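Dnab-like replicative helicase (Bacillus phage SPP1, PDB 3BH0) is a DnaB-family replicative helicase, represented here by its ATPase domain, that probably couples ATP hydrolysis to 5'-3' unwinding of duplex DNA. Local coordinates at residues R114-A119 with Q125-A130; S169-T174 with L220-I225; L72-P77 with S245-S250; H102-G107 with Q191-A196. All coordinates share one frame; numbering follows the deposited sequence.

Interaction 1: R114-A119 with Q125-A130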
loop_
_atom_site.group_PDB
_atom_site.type_symbol
_atom_site.label_atom_id
_atom_site.label_comp_id
_atom_site.label_asym_id
_atom_site.label_seq_id
_atom_site.Cartn_x
_atom_site.Cartn_y
_atom_site.Cartn_z
ATOM N N ARG A 114 -7.836 12.276 6.043
ATOM C CA ARG A 114 -6.712 12.276 5.100
ATOM C C ARG A 114 -7.172 12.088 3.651
ATOM O O ARG A 114 -6.684 12.762 2.738
ATOM C CB ARG A 114 -5.705 11.188 5.433
ATOM C CG ARG A 114 -4.884 11.409 6.647
ATOM C CD ARG A 114 -4.000 10.203 6.798
ATOM N NE ARG A 114 -3.044 10.352 7.879
ATOM C CZ ARG A 114 -1.725 10.438 7.714
ATOM N NH1 ARG A 114 -1.185 10.385 6.491
ATOM N NH2 ARG A 114 -0.947 10.569 8.791
ATOM N N LEU A 115 -8.091 11.151 3.449
ATOM C CA LEU A 115 -8.665 10.898 2.127
ATOM C C LEU A 115 -9.329 12.150 1.540
ATOM O O LEU A 115 -9.106 12.474 0.373
ATOM C CB LEU A 115 -9.656 9.730 2.183
ATOM C CG LEU A 115 -9.054 8.326 2.330
ATOM C CD1 LEU A 115 -10.144 7.294 2.540
ATOM C CD2 LEU A 115 -8.172 7.965 1.132
ATOM N N ILE A 116 -10.134 12.837 2.358
ATOM C CA ILE A 116 -10.735 14.130 2.010
ATOM C C ILE A 116 -9.679 15.192 1.676
ATOM O O ILE A 116 -9.688 15.764 0.590
ATOM C CB ILE A 116 -11.661 14.640 3.140
ATOM C CG1 ILE A 116 -12.948 13.810 3.198
ATOM C CG2 ILE A 116 -11.996 16.128 2.946
ATOM C CD1 ILE A 116 -13.624 13.818 4.552
ATOM N N VAL A 117 -8.771 15.443 2.609
ATOM C CA VAL A 117 -7.681 16.388 2.405
ATOM C C VAL A 117 -6.967 16.168 1.069
ATOM O O VAL A 117 -6.743 17.122 0.326
ATOM C CB VAL A 117 -6.683 16.345 3.592
ATOM C CG1 VAL A 117 -5.351 16.991 3.233
ATOM C CG2 VAL A 117 -7.296 17.005 4.822
ATOM N N THR A 118 -6.628 14.915 0.760
ATOM C CA THR A 118 -5.929 14.598 -0.491
ATOM C C THR A 118 -6.800 14.787 -1.745
ATOM O O THR A 118 -6.344 15.364 -2.745
ATOM C CB THR A 118 -5.314 13.173 -0.489
ATOM O OG1 THR A 118 -4.658 12.927 0.763
ATOM C CG2 THR A 118 -4.308 13.033 -1.623
ATOM N N ALA A 119 -8.039 14.303 -1.689
ATOM C CA ALA A 119 -8.935 14.341 -2.849
ATOM C C ALA A 119 -9.285 15.776 -3.256
ATOM O O ALA A 119 -9.148 16.148 -4.425
ATOM C CB ALA A 119 -10.204 13.530 -2.583
ATOM N N GLN A 125 -4.698 21.802 8.391
ATOM C CA GLN A 125 -4.903 22.620 9.596
ATOM C C GLN A 125 -6.209 23.397 9.531
ATOM O O GLN A 125 -6.923 23.519 10.533
ATOM C CB GLN A 125 -3.729 23.568 9.849
ATOM C CG GLN A 125 -2.487 22.890 10.429
ATOM C CD GLN A 125 -2.802 21.932 11.567
ATOM O OE1 GLN A 125 -3.311 22.332 12.620
ATOM N NE2 GLN A 125 -2.496 20.655 11.357
ATOM N N LYS A 126 -6.514 23.909 8.341
ATOM C CA LYS A 126 -7.761 24.624 8.098
ATOM C C LYS A 126 -8.932 23.694 8.333
ATOM O O LYS A 126 -9.905 24.067 8.987
ATOM C CB LYS A 126 -7.794 25.201 6.678
ATOM C CG LYS A 126 -6.655 26.179 6.420
ATOM C CD LYS A 126 -6.949 27.142 5.288
ATOM C CE LYS A 126 -5.985 28.334 5.356
ATOM N NZ LYS A 126 -6.226 29.349 4.281
ATOM N N ILE A 127 -8.810 22.470 7.815
ATOM C CA ILE A 127 -9.835 21.451 8.005
ATOM C C ILE A 127 -9.865 20.928 9.442
ATOM O O ILE A 127 -10.947 20.593 9.953
ATOM C CB ILE A 127 -9.713 20.292 6.957
ATOM C CG1 ILE A 127 -11.089 19.765 6.571
ATOM C CG2 ILE A 127 -8.852 19.143 7.457
ATOM C CD1 ILE A 127 -11.118 19.096 5.195
ATOM N N LYS A 128 -8.679 20.893 10.077
ATOM C CA LYS A 128 -8.434 20.152 11.336
ATOM C C LYS A 128 -9.457 20.516 12.391
ATOM O O LYS A 128 -10.128 19.642 12.975
ATOM C CB LYS A 128 -7.009 20.379 11.877
ATOM C CG LYS A 128 -6.820 19.883 13.308
ATOM C CD LYS A 128 -5.374 19.591 13.646
ATOM C CE LYS A 128 -5.298 18.855 14.973
ATOM N NZ LYS A 128 -3.904 18.660 15.438
ATOM N N ALA A 129 -9.545 21.816 12.642
ATOM C CA ALA A 129 -10.657 22.367 13.350
ATOM C C ALA A 129 -10.845 23.626 12.568
ATOM O O ALA A 129 -10.421 23.703 11.410
ATOM C CB ALA A 129 -10.300 22.664 14.778
ATOM N N ALA A 130 -11.491 24.605 13.186
ATOM C CA ALA A 130 -11.577 25.933 12.624
ATOM C C ALA A 130 -11.911 25.945 11.124
ATOM O O ALA A 130 -11.608 26.906 10.420
ATOM C CB ALA A 130 -10.302 26.661 12.900
#

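Interaction 2: S169-T174 with L220-I225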
loop_
_atom_site.group_PDB
_atom_site.type_symbol
_atom_site.label_atom_id
_atom_site.label_comp_id
_atom_site.label_asym_id
_atom_site.label_seq_id
_atom_site.Cartn_x
_atom_site.Cartn_y
_atom_site.Cartn_z
ATOM N N SER A 169 -10.996 -13.669 7.506
ATOM C CA SER A 169 -12.446 -13.634 7.637
ATOM C C SER A 169 -13.107 -12.469 6.877
ATOM O O SER A 169 -14.075 -12.670 6.139
ATOM C CB SER A 169 -12.812 -13.603 9.116
ATOM O OG SER A 169 -14.213 -13.663 9.280
ATOM N N LYS A 170 -12.550 -11.265 7.032
ATOM C CA LYS A 170 -13.100 -10.053 6.417
ATOM C C LYS A 170 -12.907 -9.993 4.912
ATOM O O LYS A 170 -13.760 -9.500 4.187
ATOM C CB LYS A 170 -12.514 -8.806 7.079
ATOM C CG LYS A 170 -12.657 -8.799 8.595
ATOM C CD LYS A 170 -14.110 -8.555 9.045
ATOM C CE LYS A 170 -14.236 -8.786 10.528
ATOM N NZ LYS A 170 -15.504 -8.236 11.085
ATOM N N THR A 171 -11.771 -10.483 4.446
ATOM C CA THR A 171 -11.480 -10.524 3.013
ATOM C C THR A 171 -12.497 -11.393 2.253
ATOM O O THR A 171 -12.991 -10.997 1.198
ATOM C CB THR A 171 -10.052 -11.044 2.771
ATOM O OG1 THR A 171 -9.140 -10.345 3.631
ATOM C CG2 THR A 171 -9.650 -10.844 1.335
ATOM N N ARG A 172 -12.795 -12.573 2.804
ATOM C CA ARG A 172 -13.802 -13.485 2.240
ATOM C C ARG A 172 -15.169 -12.830 2.240
ATOM O O ARG A 172 -15.828 -12.712 1.191
ATOM C CB ARG A 172 -13.850 -14.787 3.040
ATOM C CG ARG A 172 -12.563 -15.589 2.962
ATOM C CD ARG A 172 -12.757 -16.988 3.475
ATOM N NE ARG A 172 -13.811 -17.680 2.735
ATOM C CZ ARG A 172 -14.714 -18.481 3.296
ATOM N NH1 ARG A 172 -14.700 -18.687 4.604
ATOM N NH2 ARG A 172 -15.635 -19.068 2.543
ATOM N N GLN A 173 -15.572 -12.393 3.431
ATOM C CA GLN A 173 -16.760 -11.581 3.648
ATOM C C GLN A 173 -16.907 -10.457 2.614
ATOM O O GLN A 173 -17.995 -10.252 2.098
ATOM C CB GLN A 173 -16.732 -11.040 5.085
ATOM C CG GLN A 173 -18.037 -10.459 5.572
ATOM C CD GLN A 173 -17.940 -9.872 6.971
ATOM O OE1 GLN A 173 -17.414 -10.497 7.898
ATOM N NE2 GLN A 173 -18.468 -8.663 7.132
ATOM N N THR A 174 -15.818 -9.756 2.299
ATOM C CA THR A 174 -15.813 -8.698 1.256
ATOM C C THR A 174 -15.942 -9.272 -0.150
ATOM O O THR A 174 -16.597 -8.694 -1.015
ATOM C CB THR A 174 -14.517 -7.808 1.317
ATOM O OG1 THR A 174 -14.496 -7.063 2.538
ATOM C CG2 THR A 174 -14.435 -6.829 0.148
ATOM N N LEU A 220 -7.068 -16.876 -1.106
ATOM C CA LEU A 220 -8.273 -16.082 -1.394
ATOM C C LEU A 220 -8.208 -15.341 -2.727
ATOM O O LEU A 220 -9.203 -14.787 -3.178
ATOM C CB LEU A 220 -8.609 -15.117 -0.244
ATOM C CG LEU A 220 -8.719 -15.718 1.158
ATOM C CD1 LEU A 220 -9.092 -14.629 2.177
ATOM C CD2 LEU A 220 -9.724 -16.894 1.175
ATOM N N ASP A 221 -7.039 -15.335 -3.360
ATOM C CA ASP A 221 -6.876 -14.711 -4.681
ATOM C C ASP A 221 -7.012 -13.178 -4.609
ATOM O O ASP A 221 -7.714 -12.551 -5.414
ATOM C CB ASP A 221 -7.859 -15.332 -5.710
ATOM C CG ASP A 221 -7.403 -15.153 -7.156
ATOM O OD1 ASP A 221 -6.176 -15.062 -7.420
ATOM O OD2 ASP A 221 -8.292 -15.109 -8.037
ATOM N N VAL A 222 -6.311 -12.577 -3.649
ATOM C CA VAL A 222 -6.314 -11.117 -3.483
ATOM C C VAL A 222 -4.909 -10.514 -3.525
ATOM O O VAL A 222 -3.917 -11.221 -3.343
ATOM C CB VAL A 222 -7.033 -10.677 -2.165
ATOM C CG1 VAL A 222 -8.538 -11.008 -2.233
ATOM C CG2 VAL A 222 -6.367 -11.287 -0.908
ATOM N N VAL A 223 -4.834 -9.207 -3.779
ATOM C CA VAL A 223 -3.603 -8.456 -3.537
ATOM C C VAL A 223 -3.523 -8.094 -2.052
ATOM O O VAL A 223 -4.443 -7.500 -1.512
ATOM C CB VAL A 223 -3.513 -7.170 -4.387
ATOM C CG1 VAL A 223 -2.136 -6.492 -4.188
ATOM C CG2 VAL A 223 -3.750 -7.489 -5.868
ATOM N N VAL A 224 -2.442 -8.489 -1.393
ATOM C CA VAL A 224 -2.171 -8.034 -0.031
ATOM C C VAL A 224 -1.052 -7.009 -0.085
ATOM O O VAL A 224 -0.016 -7.257 -0.697
ATOM C CB VAL A 224 -1.816 -9.193 0.905
ATOM C CG1 VAL A 224 -1.509 -8.687 2.306
ATOM C CG2 VAL A 224 -2.979 -10.191 0.940
ATOM N N ILE A 225 -1.315 -5.840 0.499
ATOM C CA ILE A 225 -0.345 -4.762 0.626
ATOM C C ILE A 225 -0.126 -4.458 2.116
ATOM O O ILE A 225 -0.987 -3.873 2.780
ATOM C CB ILE A 225 -0.758 -3.480 -0.144
ATOM C CG1 ILE A 225 -0.930 -3.765 -1.644
ATOM C CG2 ILE A 225 0.298 -2.425 0.015
ATOM C CD1 ILE A 225 -1.540 -2.627 -2.432
#

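Interaction 3: L72-P77 with S245-S250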
loop_
_atom_site.group_PDB
_atom_site.type_symbol
_atom_site.label_atom_id
_atom_site.label_comp_id
_atom_site.label_asym_id
_atom_site.label_seq_id
_atom_site.Cartn_x
_atom_site.Cartn_y
_atom_site.Cartn_z
ATOM N N LEU A 72 4.902 -5.307 -0.089
ATOM C CA LEU A 72 5.369 -4.666 1.113
ATOM C C LEU A 72 5.795 -3.221 0.810
ATOM O O LEU A 72 6.521 -2.961 -0.137
ATOM C CB LEU A 72 6.537 -5.478 1.672
ATOM C CG LEU A 72 6.807 -5.325 3.156
ATOM C CD1 LEU A 72 5.748 -6.109 3.957
ATOM C CD2 LEU A 72 8.205 -5.810 3.466
ATOM N N ILE A 73 5.282 -2.291 1.606
ATOM C CA ILE A 73 5.677 -0.891 1.552
ATOM C C ILE A 73 6.331 -0.619 2.891
ATOM O O ILE A 73 5.655 -0.486 3.911
ATOM C CB ILE A 73 4.477 0.076 1.326
ATOM C CG1 ILE A 73 3.788 -0.224 -0.009
ATOM C CG2 ILE A 73 4.958 1.512 1.323
ATOM C CD1 ILE A 73 2.467 0.469 -0.194
ATOM N N ALA A 74 7.652 -0.579 2.869
ATOM C CA ALA A 74 8.426 -0.333 4.062
ATOM C C ALA A 74 9.195 1.002 4.010
ATOM O O ALA A 74 9.711 1.420 2.976
ATOM C CB ALA A 74 9.355 -1.499 4.333
ATOM N N ALA A 75 9.242 1.690 5.136
ATOM C CA ALA A 75 9.952 2.968 5.206
ATOM C C ALA A 75 10.156 3.342 6.650
ATOM O O ALA A 75 9.375 2.962 7.508
ATOM C CB ALA A 75 9.171 4.075 4.488
ATOM N N ARG A 76 11.221 4.096 6.888
ATOM C CA ARG A 76 11.438 4.797 8.138
ATOM C C ARG A 76 10.322 5.835 8.362
ATOM O O ARG A 76 9.566 6.143 7.428
ATOM C CB ARG A 76 12.822 5.439 8.122
ATOM C CG ARG A 76 13.970 4.436 8.105
ATOM C CD ARG A 76 14.114 3.717 9.448
ATOM N NE ARG A 76 14.236 4.657 10.551
ATOM C CZ ARG A 76 13.748 4.469 11.777
ATOM N NH1 ARG A 76 13.093 3.355 12.104
ATOM N NH2 ARG A 76 13.899 5.427 12.684
ATOM N N PRO A 77 10.174 6.341 9.607
ATOM C CA PRO A 77 9.187 7.403 9.828
ATOM C C PRO A 77 9.438 8.650 8.966
ATOM O O PRO A 77 10.588 8.985 8.670
ATOM C CB PRO A 77 9.369 7.750 11.311
ATOM C CG PRO A 77 10.012 6.555 11.910
ATOM C CD PRO A 77 10.861 5.962 10.852
ATOM N N SER A 245 18.418 -5.896 3.859
ATOM C CA SER A 245 18.927 -6.236 5.185
ATOM C C SER A 245 18.281 -5.420 6.327
ATOM O O SER A 245 18.335 -5.834 7.488
ATOM C CB SER A 245 20.458 -6.092 5.229
ATOM O OG SER A 245 20.849 -4.730 5.317
ATOM N N ASP A 246 17.664 -4.279 6.010
ATOM C CA ASP A 246 17.006 -3.446 7.036
ATOM C C ASP A 246 15.747 -4.073 7.648
ATOM O O ASP A 246 15.267 -3.643 8.706
ATOM C CB ASP A 246 16.703 -2.048 6.490
ATOM C CG ASP A 246 17.958 -1.250 6.229
ATOM O OD1 ASP A 246 18.908 -1.369 7.035
ATOM O OD2 ASP A 246 17.996 -0.509 5.223
ATOM N N LEU A 247 15.220 -5.098 6.982
ATOM C CA LEU A 247 14.045 -5.800 7.482
ATOM C C LEU A 247 14.422 -6.794 8.600
ATOM O O LEU A 247 13.703 -7.757 8.835
ATOM C CB LEU A 247 13.301 -6.482 6.322
ATOM C CG LEU A 247 12.739 -5.586 5.204
ATOM C CD1 LEU A 247 12.609 -6.338 3.875
ATOM C CD2 LEU A 247 11.410 -4.956 5.600
ATOM N N ARG A 248 15.522 -6.512 9.310
ATOM C CA ARG A 248 16.189 -7.442 10.266
ATOM C C ARG A 248 15.289 -8.309 11.140
ATOM O O ARG A 248 15.317 -9.538 11.033
ATOM C CB ARG A 248 17.185 -6.691 11.170
ATOM C CG ARG A 248 18.226 -7.594 11.856
ATOM C CD ARG A 248 17.710 -8.314 13.122
ATOM N NE ARG A 248 18.780 -9.106 13.743
ATOM C CZ ARG A 248 18.626 -9.959 14.758
ATOM N NH1 ARG A 248 17.423 -10.167 15.303
ATOM N NH2 ARG A 248 19.684 -10.613 15.233
ATOM N N GLU A 249 14.499 -7.649 11.989
ATOM C CA GLU A 249 13.761 -8.291 13.088
ATOM C C GLU A 249 12.647 -9.246 12.625
ATOM O O GLU A 249 11.938 -9.846 13.447
ATOM C CB GLU A 249 13.202 -7.223 14.055
ATOM C CG GLU A 249 14.253 -6.244 14.631
ATOM C CD GLU A 249 14.408 -4.947 13.813
ATOM O OE1 GLU A 249 14.244 -4.978 12.568
ATOM O OE2 GLU A 249 14.705 -3.888 14.417
ATOM N N SER A 250 12.540 -9.403 11.308
ATOM C CA SER A 250 11.450 -10.127 10.672
ATOM C C SER A 250 11.913 -11.409 9.966
ATOM O O SER A 250 11.281 -12.466 10.106
ATOM C CB SER A 250 10.749 -9.186 9.683
ATOM O OG SER A 250 10.404 -7.948 10.305
#

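Interaction 4: H102-G107 with Q191-A196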
loop_
_atom_site.group_PDB
_atom_site.type_symbol
_atom_site.label_atom_id
_atom_site.label_comp_id
_atom_site.label_asym_id
_atom_site.label_seq_id
_atom_site.Cartn_x
_atom_site.Cartn_y
_atom_site.Cartn_z
ATOM N N HIS A 102 -7.045 -2.141 6.513
ATOM C CA HIS A 102 -7.000 -2.575 7.887
ATOM C C HIS A 102 -6.052 -1.651 8.640
ATOM O O HIS A 102 -4.826 -1.753 8.529
ATOM C CB HIS A 102 -6.615 -4.048 7.977
ATOM C CG HIS A 102 -7.677 -4.966 7.459
ATOM N ND1 HIS A 102 -7.887 -5.178 6.111
ATOM C CD2 HIS A 102 -8.612 -5.702 8.104
ATOM C CE1 HIS A 102 -8.906 -6.005 5.951
ATOM N NE2 HIS A 102 -9.359 -6.341 7.145
ATOM N N SER A 103 -6.649 -0.705 9.365
ATOM C CA SER A 103 -5.885 0.348 10.003
ATOM C C SER A 103 -5.846 0.175 11.515
ATOM O O SER A 103 -6.804 0.437 12.227
ATOM C CB SER A 103 -6.390 1.722 9.568
ATOM O OG SER A 103 -7.285 2.270 10.488
ATOM N N LEU A 104 -4.697 -0.296 11.972
ATOM C CA LEU A 104 -4.504 -0.735 13.327
ATOM C C LEU A 104 -3.951 0.413 14.164
ATOM O O LEU A 104 -4.057 0.430 15.391
ATOM C CB LEU A 104 -3.551 -1.924 13.307
ATOM C CG LEU A 104 -4.203 -3.177 12.717
ATOM C CD1 LEU A 104 -3.410 -3.669 11.523
ATOM C CD2 LEU A 104 -4.233 -4.240 13.790
ATOM N N GLU A 105 -3.381 1.377 13.455
ATOM C CA GLU A 105 -2.785 2.558 14.032
ATOM C C GLU A 105 -3.859 3.640 14.272
ATOM O O GLU A 105 -3.898 4.249 15.333
ATOM C CB GLU A 105 -1.687 3.053 13.076
ATOM C CG GLU A 105 -0.831 4.168 13.613
ATOM C CD GLU A 105 0.474 3.690 14.260
ATOM O OE1 GLU A 105 0.450 3.248 15.449
ATOM O OE2 GLU A 105 1.530 3.793 13.576
ATOM N N MET A 106 -4.742 3.837 13.297
ATOM C CA MET A 106 -5.657 4.968 13.268
ATOM C C MET A 106 -7.099 4.503 13.211
ATOM O O MET A 106 -7.364 3.406 12.712
ATOM C CB MET A 106 -5.422 5.799 11.997
ATOM C CG MET A 106 -4.034 6.368 11.799
ATOM S SD MET A 106 -3.914 7.271 10.231
ATOM C CE MET A 106 -3.310 8.807 10.873
ATOM N N GLY A 107 -8.026 5.346 13.681
ATOM C CA GLY A 107 -9.464 5.151 13.467
ATOM C C GLY A 107 -9.914 5.533 12.057
ATOM O O GLY A 107 -9.207 6.260 11.348
ATOM N N GLN A 191 3.600 -5.042 11.711
ATOM C CA GLN A 191 4.227 -5.414 12.980
ATOM C C GLN A 191 3.335 -5.108 14.173
ATOM O O GLN A 191 3.733 -5.324 15.323
ATOM C CB GLN A 191 5.589 -4.726 13.147
ATOM C CG GLN A 191 6.688 -5.267 12.227
ATOM C CD GLN A 191 6.696 -4.626 10.830
ATOM O OE1 GLN A 191 5.922 -3.709 10.531
ATOM N NE2 GLN A 191 7.592 -5.113 9.975
ATOM N N LEU A 192 2.142 -4.607 13.875
ATOM C CA LEU A 192 1.089 -4.362 14.841
ATOM C C LEU A 192 0.079 -5.522 14.891
ATOM O O LEU A 192 -0.747 -5.602 15.811
ATOM C CB LEU A 192 0.352 -3.055 14.472
ATOM C CG LEU A 192 0.429 -1.834 15.401
ATOM C CD1 LEU A 192 1.845 -1.584 15.873
ATOM C CD2 LEU A 192 -0.156 -0.577 14.760
ATOM N N LEU A 193 0.141 -6.411 13.901
ATOM C CA LEU A 193 -0.812 -7.524 13.805
ATOM C C LEU A 193 -0.672 -8.484 14.986
ATOM O O LEU A 193 0.424 -8.696 15.488
ATOM C CB LEU A 193 -0.652 -8.281 12.482
ATOM C CG LEU A 193 -1.156 -7.592 11.211
ATOM C CD1 LEU A 193 -0.659 -8.291 9.951
ATOM C CD2 LEU A 193 -2.669 -7.478 11.192
ATOM N N GLU A 194 -1.789 -9.051 15.433
ATOM C CA GLU A 194 -1.760 -10.052 16.507
ATOM C C GLU A 194 -1.132 -11.332 15.980
ATOM O O GLU A 194 -1.641 -11.911 15.038
ATOM C CB GLU A 194 -3.170 -10.339 17.005
ATOM C CG GLU A 194 -3.841 -9.148 17.632
ATOM C CD GLU A 194 -5.106 -9.533 18.391
ATOM O OE1 GLU A 194 -5.771 -10.543 18.014
ATOM O OE2 GLU A 194 -5.435 -8.813 19.365
ATOM N N PRO A 195 -0.003 -11.765 16.566
ATOM C CA PRO A 195 0.589 -13.024 16.108
ATOM C C PRO A 195 -0.221 -14.250 16.555
ATOM O O PRO A 195 -0.914 -14.188 17.577
ATOM C CB PRO A 195 1.969 -13.011 16.760
ATOM C CG PRO A 195 1.805 -12.189 17.983
ATOM C CD PRO A 195 0.792 -11.139 17.642
ATOM N N ALA A 196 -0.128 -15.347 15.795
ATOM C CA ALA A 196 -0.962 -16.533 16.057
ATOM C C ALA A 196 -0.589 -17.180 17.381
ATOM O O ALA A 196 -1.459 -17.595 18.136
ATOM C CB ALA A 196 -0.887 -17.533 14.915
#

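Interaction 1: R114-A119 with Q125-A130
A chi1 of -72° in Ile116 sets CG2 opposite the backbone N, where it meets Ile127 CD1, while the chi1 of 163° in Val117 turns CG2 back beside its own N, facing Ile127. The setting is a pair of consecutive helices, 108-119 and 124-128, in the RecA-like ATPase domain of this DnaB-type helicase. A short connection joins them, which makes the contact local in the chain; it is also small, burying 106 Å² over both sides.

Ile127 is the residue on the short helix that faces both partners, and it uses two branches to do so. Its CD1, at the end of the long arm, comes to 3.8 Å from Ile116 CG2, the two side chains crossing at about a right angle. Its other branch turns to Val117, which it meets on a slant. The backbones stay well apart, with CA of Val117 and CA of Ile127 separated by 7.9 Å, and the gap is bridged by methyl groups alone.

Around this pair of contacts, Ile116 also packs on Ala145 and Ile146 of helix 139-150, and Ile127 touches Ile122 in the connection. The short helix thus docks on a surface that helix 139-150 already shares. Helical geometry is lost soon afterwards, at Ala129. On the longer helix the regular bonding still runs through the contact, with Thr118 N held 2.9 Å from Arg114 O. The tightest approach across the segments is methyl to methyl, Val117 CG2 to Ile127 CG2 at 3.7 Å.

Interaction 2: S169-T174 with L220-I225
A charged side chain takes part here through its hydrocarbon stem: Arg172 lies at about a right angle to Leu220, with CG 3.6 Å from Leu220 CD2 and CD 3.8 Å from the same methyl. Leu220 CD1 also reaches Arg172 CG, so both branches of the leucine rest on the stem. A turn about the arginine's CG-CD bond (chi3 57°) sends NE off the line of that stem.

One turn of helix 164-176 contributes the neighbour as well. Thr171 sets its CB 3.8 Å from Leu220 CD1, and its methyl meets Val222 tip to tip, CG2 to CG1 at 3.7 Å. With chi1 at -48° the threonine divides its duties: the methyl goes to the apolar side, while OG1 stays beside the backbone N and hydrogen-bonds to Ile167 O in its own helix. The buried hydroxyl is therefore satisfied without a partner across the contact. Leu220 O, for its part, accepts from Lys175 NZ.

Between Leu220 and Val222 the chain turns sharply at Asp221, whose positive phi makes it the C-prime residue of a Schellman motif, with Val222 N bonded to Ala217 O. Helix 202-220 ends there and leads into parallel strand 223-228, the helix-to-strand passage of a RecA-like alpha/beta fold.

Interaction 3: L72-P77 with S245-S250
Leu72 makes the first contact, reaching from strand 70-74 toward Leu247 so that the two side chains meet tip to tip, CD2 to CD2 at 3.9 Å. Its CG swings opposite the backbone N (chi1 -156°), which carries the branched end out to the leucine. The strand belongs to the parallel part of the central sheet and leads into a sequence that fits a P-loop (Walker A), as expected for a RecA-like ATPase.

Ile73, next along, packs instead on Ile225 of the neighbouring strand. Ala74 returns to the Leu247 side, a looser touch. One leucine from the loop before helix 252-256 thereby covers two strand positions, and Leu230 and Glu254 pack against it as well. All three touching residues are buried.

Farther on the partners become polar: Ala75 O accepts a hydrogen bond from Lys81 NZ, both residues belonging to the probable P-loop. Arg76 NE pairs with Glu235 OE2 and NH1 bonds to Leu230 O, two bonds that restrain the rotation of the guanidinium, and Pro77 CD sits over one face of that group. In the contact itself a single methyl serves both strand residues: Leu247 CD2, which touches Leu72 CD2, also lies 4.2 Å from Ala74 CB.

Interaction 4: H102-G107 with Q191-A196
Leu104, where strand 98-103 gives way to a loop, starts its contact at once: CB lies 3.9 Å from Leu192 CD2. Because chi1 is -71°, CG sits beside the backbone N, and the branch carries CD1 onward to Leu193 CD2, also at 3.9 Å. Leu104 and Leu193 cross at about a right angle, and their close contact is this one methyl pair. Leu104 also packs on Ile187 of strand 183-188 and on Gln162.

Leu192 CD2 has a second neighbour in Glu105. The glutamate's chain is bent at chi2 (95°), and OE1 comes to 3.9 Å from that methyl, the two side chains again crossing at roughly a right angle. The Glu105 side chain approaches what is probably the P-loop, and it packs on Asp188 and Tyr189.

Adjacent Gln191 has polar partners elsewhere: OE1 accepts from Gln229 N, and NE2 is hydrogen-bonded to Ser228 OG. Between the two segments themselves the contacts are methyl and methylene surfaces plus one carboxylate oxygen resting against a methyl, so the attachment relies on shape and burial of leucine side chains and lacks the directionality of polar bonds.

In the fold
Interaction 3 opens first, at 72-77, which begins within strand 70-74, and it closes last, at 245-250, so the other three contacts lie inside its loop. Interaction 4 opens next at 102-107, at the end of strand 98-103. Within both loops, 114-119 and 125-130 close interaction 1, a short-range join of successive helices at the domain's periphery. Interaction 2 then opens on helix 164-176, before interaction 4 closes at 191-196, and closes itself only at 220-225: these two cross. Interactions 2, 3 and 4 all reach the central sheet, where neighbouring strands 70-74 and 223-228 join interactions 2 and 3, whereas Arg114 of interaction 1 touches Met106 of interaction 4.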